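Peptidoglycan-recognition protein-LC isoform LCa (Drosophila melanogaster, PDB 2F2L) serves as an innate immune receptor, a major activator of the imd/Relish pathway, whose extracellular amidase-like domain here contacts a peptidoglycan fragment alongside a second isoform. Local coordinates at residues L45-L50 with N66-G71; G73-G78 with L116-L121. All coordinates share one frame; numbering follows the deposited sequence.

Contact 1: L45-L50 with N66-G71. With MLD (glcnac(beta1-4)-murnac(1,6-anhydro)-L-ala-gamma-D-glu-meso-a2pm-D-ala), chain G.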
loop_
_atom_site.group_PDB
_atom_site.type_symbol
_atom_site.label_atom_id
_atom_site.label_comp_id
_atom_site.label_asym_id
_atom_site.label_seq_id
_atom_site.Cartn_x
_atom_site.Cartn_y
_atom_site.Cartn_z
ATOM N N LEU A 45 7.786 1.500 0.692
ATOM C CA LEU A 45 7.535 0.809 1.962
ATOM C C LEU A 45 7.066 1.787 3.023
ATOM O O LEU A 45 6.069 1.546 3.728
ATOM C CB LEU A 45 8.804 0.102 2.455
ATOM C CG LEU A 45 8.660 -0.791 3.693
ATOM C CD1 LEU A 45 7.647 -1.894 3.442
ATOM C CD2 LEU A 45 10.005 -1.379 4.070
ATOM N N ARG A 46 7.778 2.902 3.150
ATOM C CA ARG A 46 7.398 3.902 4.145
ATOM C C ARG A 46 5.980 4.430 3.917
ATOM O O ARG A 46 5.194 4.526 4.869
ATOM C CB ARG A 46 8.370 5.093 4.158
ATOM C CG ARG A 46 9.822 4.745 4.414
ATOM C CD ARG A 46 10.079 4.032 5.747
ATOM N NE ARG A 46 11.512 3.738 5.842
ATOM C CZ ARG A 46 12.050 2.647 6.381
ATOM N NH1 ARG A 46 11.301 1.694 6.901
ATOM N NH2 ARG A 46 13.364 2.506 6.368
ATOM N N VAL A 47 5.665 4.787 2.669
ATOM C CA VAL A 47 4.383 5.424 2.359
ATOM C C VAL A 47 3.216 4.441 2.549
ATOM O O VAL A 47 2.196 4.810 3.126
ATOM C CB VAL A 47 4.339 6.039 0.930
ATOM C CG1 VAL A 47 2.973 6.676 0.683
ATOM C CG2 VAL A 47 5.419 7.109 0.756
ATOM N N ARG A 48 3.391 3.197 2.094
ATOM C CA ARG A 48 2.341 2.180 2.183
ATOM C C ARG A 48 2.073 1.827 3.646
ATOM O O ARG A 48 0.911 1.717 4.053
ATOM C CB ARG A 48 2.674 0.903 1.367
ATOM C CG ARG A 48 1.513 -0.140 1.305
ATOM C CD ARG A 48 0.188 0.561 0.958
ATOM N NE ARG A 48 -1.020 -0.272 1.008
ATOM C CZ ARG A 48 -1.808 -0.377 2.069
ATOM N NH1 ARG A 48 -1.513 0.225 3.186
ATOM N NH2 ARG A 48 -2.879 -1.139 2.029
ATOM N N LEU A 49 3.132 1.717 4.447
ATOM C CA LEU A 49 2.955 1.470 5.875
ATOM C C LEU A 49 2.325 2.652 6.631
ATOM O O LEU A 49 1.556 2.443 7.561
ATOM C CB LEU A 49 4.272 1.059 6.522
ATOM C CG LEU A 49 4.879 -0.243 5.991
ATOM C CD1 LEU A 49 6.078 -0.625 6.860
ATOM C CD2 LEU A 49 3.857 -1.362 5.940
ATOM N N LEU A 50 2.679 3.880 6.264
ATOM C CA LEU A 50 1.999 5.070 6.808
ATOM C C LEU A 50 0.511 5.091 6.484
ATOM O O LEU A 50 -0.296 5.532 7.306
ATOM C CB LEU A 50 2.636 6.366 6.279
ATOM C CG LEU A 50 3.928 6.776 6.985
ATOM C CD1 LEU A 50 4.788 7.720 6.088
ATOM C CD2 LEU A 50 3.604 7.424 8.297
ATOM N N ASN A 66 -1.693 15.256 1.201
ATOM C CA ASN A 66 -1.847 15.446 -0.235
ATOM C C ASN A 66 -0.684 14.855 -1.034
ATOM O O ASN A 66 -0.902 14.164 -2.024
ATOM C CB ASN A 66 -2.069 16.917 -0.550
ATOM C CG ASN A 66 -3.354 17.432 0.061
ATOM O OD1 ASN A 66 -3.320 18.055 1.115
ATOM N ND2 ASN A 66 -4.499 17.148 -0.585
ATOM N N PHE A 67 0.533 15.114 -0.577
ATOM C CA PHE A 67 1.754 14.588 -1.210
ATOM C C PHE A 67 2.724 14.267 -0.121
ATOM O O PHE A 67 2.665 14.882 0.932
ATOM C CB PHE A 67 2.371 15.623 -2.165
ATOM C CG PHE A 67 1.498 15.935 -3.336
ATOM C CD1 PHE A 67 1.484 15.104 -4.436
ATOM C CD2 PHE A 67 0.648 17.026 -3.313
ATOM C CE1 PHE A 67 0.654 15.374 -5.516
ATOM C CE2 PHE A 67 -0.187 17.299 -4.382
ATOM C CZ PHE A 67 -0.181 16.477 -5.479
ATOM N N LEU A 68 3.590 13.288 -0.372
ATOM C CA LEU A 68 4.676 12.935 0.524
ATOM C C LEU A 68 6.004 13.021 -0.248
ATOM O O LEU A 68 6.082 12.599 -1.394
ATOM C CB LEU A 68 4.490 11.528 1.097
ATOM C CG LEU A 68 3.188 11.314 1.908
ATOM C CD1 LEU A 68 2.105 10.715 1.032
ATOM C CD2 LEU A 68 3.430 10.416 3.119
ATOM N N ILE A 69 7.037 13.558 0.389
ATOM C CA ILE A 69 8.334 13.764 -0.263
ATOM C C ILE A 69 9.387 12.892 0.393
ATOM O O ILE A 69 9.676 13.019 1.582
ATOM C CB ILE A 69 8.774 15.229 -0.188
ATOM C CG1 ILE A 69 7.575 16.168 -0.449
ATOM C CG2 ILE A 69 9.981 15.475 -1.124
ATOM C CD1 ILE A 69 7.595 16.921 -1.718
ATOM N N GLY A 70 9.959 11.998 -0.396
ATOM C CA GLY A 70 10.938 11.041 0.105
ATOM C C GLY A 70 12.372 11.529 -0.043
ATOM O O GLY A 70 12.670 12.374 -0.892
ATOM N N GLY A 71 13.266 10.972 0.767
ATOM C CA GLY A 71 14.692 11.317 0.710
ATOM C C GLY A 71 15.315 11.114 -0.659
ATOM O O GLY A 71 16.316 11.753 -0.982
HETATM C CAA MLD G . -6.269 -3.880 4.927
HETATM C CAB MLD G . -5.212 -4.819 5.488
HETATM O OAC MLD G . -5.263 -6.021 5.263
HETATM N N2 MLD G . -4.266 -4.225 6.209
HETATM C C2 MLD G . -3.176 -4.932 6.873
HETATM C C3 MLD G . -3.179 -4.481 8.336
HETATM O O3 MLD G . -4.422 -4.779 9.001
HETATM C C4 MLD G . -1.972 -5.041 9.081
HETATM O O4 MLD G . -1.949 -4.425 10.357
HETATM C C5 MLD G . -0.690 -4.677 8.325
HETATM C C6 MLD G . 0.613 -5.277 8.884
HETATM O O6 MLD G . 1.734 -4.644 8.200
HETATM O O5 MLD G . -0.798 -5.221 7.013
HETATM C C1 MLD G . -1.842 -4.590 6.235
HETATM O O1 MLD G . -1.815 -5.129 4.939
HETATM C CA4 MLD G . -0.673 -4.660 4.183
HETATM C CA5 MLD G . -0.737 -3.216 3.685
HETATM O OA5 MLD G . -0.676 -3.082 2.225
HETATM C CA6 MLD G . 0.612 -2.721 4.079
HETATM O OA6 MLD G . 1.460 -3.178 3.045
HETATM C CA1 MLD G . 0.612 -3.663 1.962
HETATM C CA2 MLD G . 0.530 -5.194 2.073
HETATM N NAD MLD G . 0.281 -5.776 0.736
HETATM C CAE MLD G . 1.066 -6.689 0.195
HETATM C CAF MLD G . 0.640 -7.141 -1.188
HETATM O OAG MLD G . 2.058 -7.169 0.746
HETATM C CA3 MLD G . -0.600 -5.621 3.007
HETATM O OAH MLD G . -0.393 -6.977 3.537
HETATM C CAI MLD G . -1.152 -8.006 2.856
HETATM C CAJ MLD G . -2.508 -8.239 3.483
HETATM C CAL MLD G . -0.361 -9.330 2.904
HETATM O OAM MLD G . -0.900 -10.323 2.430
HETATM N N MLD G . 0.862 -9.336 3.435
HETATM C CA MLD G . 1.722 -10.525 3.501
HETATM C CB MLD G . 2.525 -10.532 2.195
HETATM C C MLD G . 2.688 -10.322 4.682
HETATM O O MLD G . 3.350 -9.285 4.768
HETATM N NAN MLD G . 2.703 -11.318 5.564
HETATM C CAO MLD G . 3.535 -11.366 6.776
HETATM C CAP MLD G . 2.690 -11.773 8.027
HETATM O OBA MLD G . 3.331 -12.219 8.982
HETATM O OAQ MLD G . 1.439 -11.674 8.010
HETATM C CBB MLD G . 4.562 -12.484 6.625
HETATM C CBC MLD G . 5.633 -12.234 5.577
HETATM C CBD MLD G . 6.636 -13.402 5.607
HETATM O OBE MLD G . 6.312 -14.519 6.012
HETATM N NBF MLD G . 7.845 -13.113 5.177
HETATM C CBG MLD G . 8.919 -14.114 5.139
HETATM C CBH MLD G . 9.328 -14.495 6.576
HETATM O OBI MLD G . 9.484 -13.635 7.441
HETATM N NBJ MLD G . 9.453 -15.802 6.798
HETATM C CBK MLD G . 9.860 -16.383 8.098
HETATM C CBL MLD G . 11.095 -17.260 7.863
HETATM C CBM MLD G . 8.773 -17.256 8.761
HETATM O OBO MLD G . 7.906 -17.795 8.025
HETATM O OBN MLD G . 8.854 -17.380 10.009
HETATM C CBP MLD G . 10.095 -13.537 4.333
HETATM C CBQ MLD G . 11.093 -14.629 3.907
HETATM C CBR MLD G . 12.170 -14.061 2.979
HETATM C CBS MLD G . 12.834 -15.128 2.106
HETATM C CBT MLD G . 11.853 -15.575 1.013
HETATM O OBV MLD G . 11.649 -14.773 0.086
HETATM O OBU MLD G . 11.337 -16.705 1.124
HETATM N NBW MLD G . 13.223 -16.276 2.933
#
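Val47 and Leu68 find each other through their first torsions: in Val47, chi1 of 180° sets CG1 anti to the backbone N, while in Leu68, chi1 of -60° carries CG anti to the carbonyl carbon and out from the strand. Together they join helix 40-57 to strand 67-69 in the helix-on-sheet packing of the PGRP (amidase 2) fold, where this helix covers one face of the central mixed sheet. The two side chains cross obliquely, with CG1 of Val47 4.1 Å from CD1 of Leu68. One helical turn on, Leu50 brings CD1 to within 4.2 Å of Leu68 CD2, so the two branches of the leucine are divided between two residues of the helix. No hydrogen bond passes between the segments; the join is methyl against methyl, and Ala101, Tyr76 and Ile63 add to the apolar layer around it.

On its other side the helix meets the bound muropeptide. Arg48 leaves the backbone with CG anti to N and bends at chi2 (47°), which lays a face of its guanidinium against the OA5–CA5 edge of the anhydro-muramic sugar. Hydrogen bonds from NE to Leu9 O and from NH2 to Gln11 OE1 and to Ala34 O of the neighbouring LCx chain, with a weak one from NH1 to Thr52 OG1, hold the group's rotation and present that face to the sugar. Over it sits the oxygen OA5, 2.9 Å from Arg48 CZ, while CA5 stands 3.3 Å above the plane, displaced toward the rim. The aliphatic part takes part too, Arg48 CG approaching OA6 at 3.5 Å. Beside it, Leu49 touches the anhydro bridge with one methyl, CD2 lying 4.0 Å from CA6.

Contact 2: G73-G78 with L116-L121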
loop_
_atom_site.group_PDB
_atom_site.type_symbol
_atom_site.label_atom_id
_atom_site.label_comp_id
_atom_site.label_asym_id
_atom_site.label_seq_id
_atom_site.Cartn_x
_atom_site.Cartn_y
_atom_site.Cartn_z
ATOM N N GLY A 73 14.033 12.167 -3.254
ATOM C CA GLY A 73 13.637 13.329 -4.047
ATOM C C GLY A 73 12.444 13.106 -4.957
ATOM O O GLY A 73 12.186 13.922 -5.838
ATOM N N ASN A 74 11.716 12.007 -4.748
ATOM C CA ASN A 74 10.480 11.729 -5.487
ATOM C C ASN A 74 9.272 12.213 -4.693
ATOM O O ASN A 74 9.303 12.235 -3.465
ATOM C CB ASN A 74 10.319 10.226 -5.774
ATOM C CG ASN A 74 11.300 9.712 -6.812
ATOM O OD1 ASN A 74 11.521 10.345 -7.839
ATOM N ND2 ASN A 74 11.887 8.556 -6.550
ATOM N N VAL A 75 8.222 12.601 -5.407
ATOM C CA VAL A 75 6.953 13.012 -4.820
ATOM C C VAL A 75 5.965 11.833 -4.892
ATOM O O VAL A 75 5.653 11.338 -5.982
ATOM C CB VAL A 75 6.345 14.224 -5.569
ATOM C CG1 VAL A 75 5.036 14.683 -4.910
ATOM C CG2 VAL A 75 7.345 15.390 -5.622
ATOM N N TYR A 76 5.496 11.393 -3.729
ATOM C CA TYR A 76 4.549 10.267 -3.617
ATOM C C TYR A 76 3.151 10.851 -3.514
ATOM O O TYR A 76 2.884 11.679 -2.666
ATOM C CB TYR A 76 4.921 9.385 -2.414
ATOM C CG TYR A 76 6.218 8.693 -2.703
ATOM C CD1 TYR A 76 6.239 7.398 -3.162
ATOM C CD2 TYR A 76 7.428 9.377 -2.615
ATOM C CE1 TYR A 76 7.429 6.767 -3.485
ATOM C CE2 TYR A 76 8.629 8.764 -2.943
ATOM C CZ TYR A 76 8.621 7.459 -3.392
ATOM O OH TYR A 76 9.789 6.824 -3.732
ATOM N N VAL A 77 2.281 10.455 -4.426
ATOM C CA VAL A 77 0.937 10.986 -4.450
ATOM C C VAL A 77 0.132 10.372 -3.289
ATOM O O VAL A 77 0.026 9.140 -3.165
ATOM C CB VAL A 77 0.241 10.727 -5.809
ATOM C CG1 VAL A 77 -1.151 11.348 -5.811
ATOM C CG2 VAL A 77 1.078 11.306 -6.967
ATOM N N GLY A 78 -0.405 11.250 -2.450
ATOM C CA GLY A 78 -1.266 10.875 -1.342
ATOM C C GLY A 78 -2.688 11.087 -1.808
ATOM O O GLY A 78 -3.151 10.401 -2.708
ATOM N N LEU A 116 14.423 19.042 -0.562
ATOM C CA LEU A 116 14.246 20.483 -0.601
ATOM C C LEU A 116 14.087 20.990 -2.022
ATOM O O LEU A 116 13.233 21.827 -2.278
ATOM C CB LEU A 116 15.442 21.183 0.045
ATOM C CG LEU A 116 15.769 20.790 1.489
ATOM C CD1 LEU A 116 17.061 21.454 1.929
ATOM C CD2 LEU A 116 14.609 21.144 2.425
ATOM N N SER A 117 14.911 20.512 -2.952
ATOM C CA SER A 117 14.792 20.974 -4.340
ATOM C C SER A 117 13.470 20.551 -4.997
ATOM O O SER A 117 12.878 21.337 -5.741
ATOM C CB SER A 117 15.978 20.516 -5.180
ATOM O OG SER A 117 16.192 19.132 -5.023
ATOM N N VAL A 118 12.993 19.331 -4.735
ATOM C CA VAL A 118 11.744 18.885 -5.377
ATOM C C VAL A 118 10.515 19.612 -4.805
ATOM O O VAL A 118 9.498 19.761 -5.495
ATOM C CB VAL A 118 11.544 17.342 -5.337
ATOM C CG1 VAL A 118 11.099 16.874 -3.970
ATOM C CG2 VAL A 118 10.534 16.920 -6.406
ATOM N N THR A 119 10.615 20.060 -3.556
ATOM C CA THR A 119 9.605 20.923 -2.960
ATOM C C THR A 119 9.394 22.192 -3.761
ATOM O O THR A 119 8.262 22.628 -3.920
ATOM C CB THR A 119 9.983 21.309 -1.525
ATOM O OG1 THR A 119 10.107 20.126 -0.722
ATOM C CG2 THR A 119 8.956 22.229 -0.916
ATOM N N ARG A 120 10.483 22.800 -4.247
ATOM C CA ARG A 120 10.386 23.977 -5.115
ATOM C C ARG A 120 9.621 23.657 -6.406
ATOM O O ARG A 120 8.719 24.402 -6.806
ATOM C CB ARG A 120 11.779 24.496 -5.481
ATOM C CG ARG A 120 12.614 25.014 -4.314
ATOM C CD ARG A 120 13.965 25.506 -4.819
ATOM N NE ARG A 120 14.664 26.327 -3.833
ATOM C CZ ARG A 120 15.728 25.951 -3.117
ATOM N NH1 ARG A 120 16.266 24.731 -3.241
ATOM N NH2 ARG A 120 16.276 26.820 -2.264
ATOM N N LEU A 121 9.995 22.559 -7.064
ATOM C CA LEU A 121 9.316 22.138 -8.294
ATOM C C LEU A 121 7.848 21.797 -8.010
ATOM O O LEU A 121 6.978 22.124 -8.813
ATOM C CB LEU A 121 10.002 20.934 -8.965
ATOM C CG LEU A 121 11.338 21.056 -9.738
ATOM C CD1 LEU A 121 11.556 22.433 -10.397
ATOM C CD2 LEU A 121 12.517 20.723 -8.864
#
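Val118 is the residue through which helix 113-128 reaches Gly73 and Val75. Along the helix from Leu116, that residue turns to the loop residues Pro111 and Ser159. Ser117 comes next, its OG hydrogen-bonded to Ala113 O and Lys114 O, acceptors of the preceding turn.

Val118 then directs its CB toward the other segment. Its chi1 of 77° puts CG1 in the crowded position between backbone N and carbonyl carbon and leaves CG2 anti to N. Gly73 O abuts the whole isopropyl group, 3.5 Å from both CB and CG2 of Val118 and 3.7 Å from its CG1. CG2 also meets Val75, whose own CG2 lies 3.6 Å away, a close methyl contact. In Val75 that methyl is the branch anti to the carbonyl carbon. Gly73, with no side chain, lets Val118 come up to its carbonyl. Here the helix packs against one face of the central sheet of the PGRP (amidase 2) fold, at the second strand of the antiparallel hairpin formed by 67-69 and 75-77. Asp1 also touches Val118. Within the same turn of chain, Asp72 OD2 accepts a hydrogen bond from Asn74 ND2 and is also bonded to Tyr76 OH.

Thr119 directs its CB away from the hairpin; its OG1 bonds to Gln115 O and to Tyr102 OH at the end of strand 98-102. Arg120 touches Trp163 and a bound acetamido sugar. Its backbone N and that of Leu121 both make weak bonds to Ser117 O, at 3.2 Å from Arg120 N and 3.4 Å from Leu121 N.

In the fold
Contacts 1 and 2, whose centres are 11 Å apart, work on opposite faces of one hairpin. Strands 67-69 and 75-77 are neighbours in the sheet, tied by probable hydrogen bonds from Tyr76 N to Leu68 O (2.7 Å) and from Gly78 N to Asn66 O (3.0 Å). Leu68 and Tyr76 face helix 40-57, whereas Phe67, Ile69 and Val75 lie on the side of helix 113-128; there Ile69 CG2 comes within 3.4 Å of Val118 CG1. The muropeptide touches contact 1 alone, through Arg48 and Leu49 on the side of helix 40-57 turned from the sheet; Glu56 and several residues of the LCx chain also hydrogen-bond to it. Contact 2 touches no other protein chain.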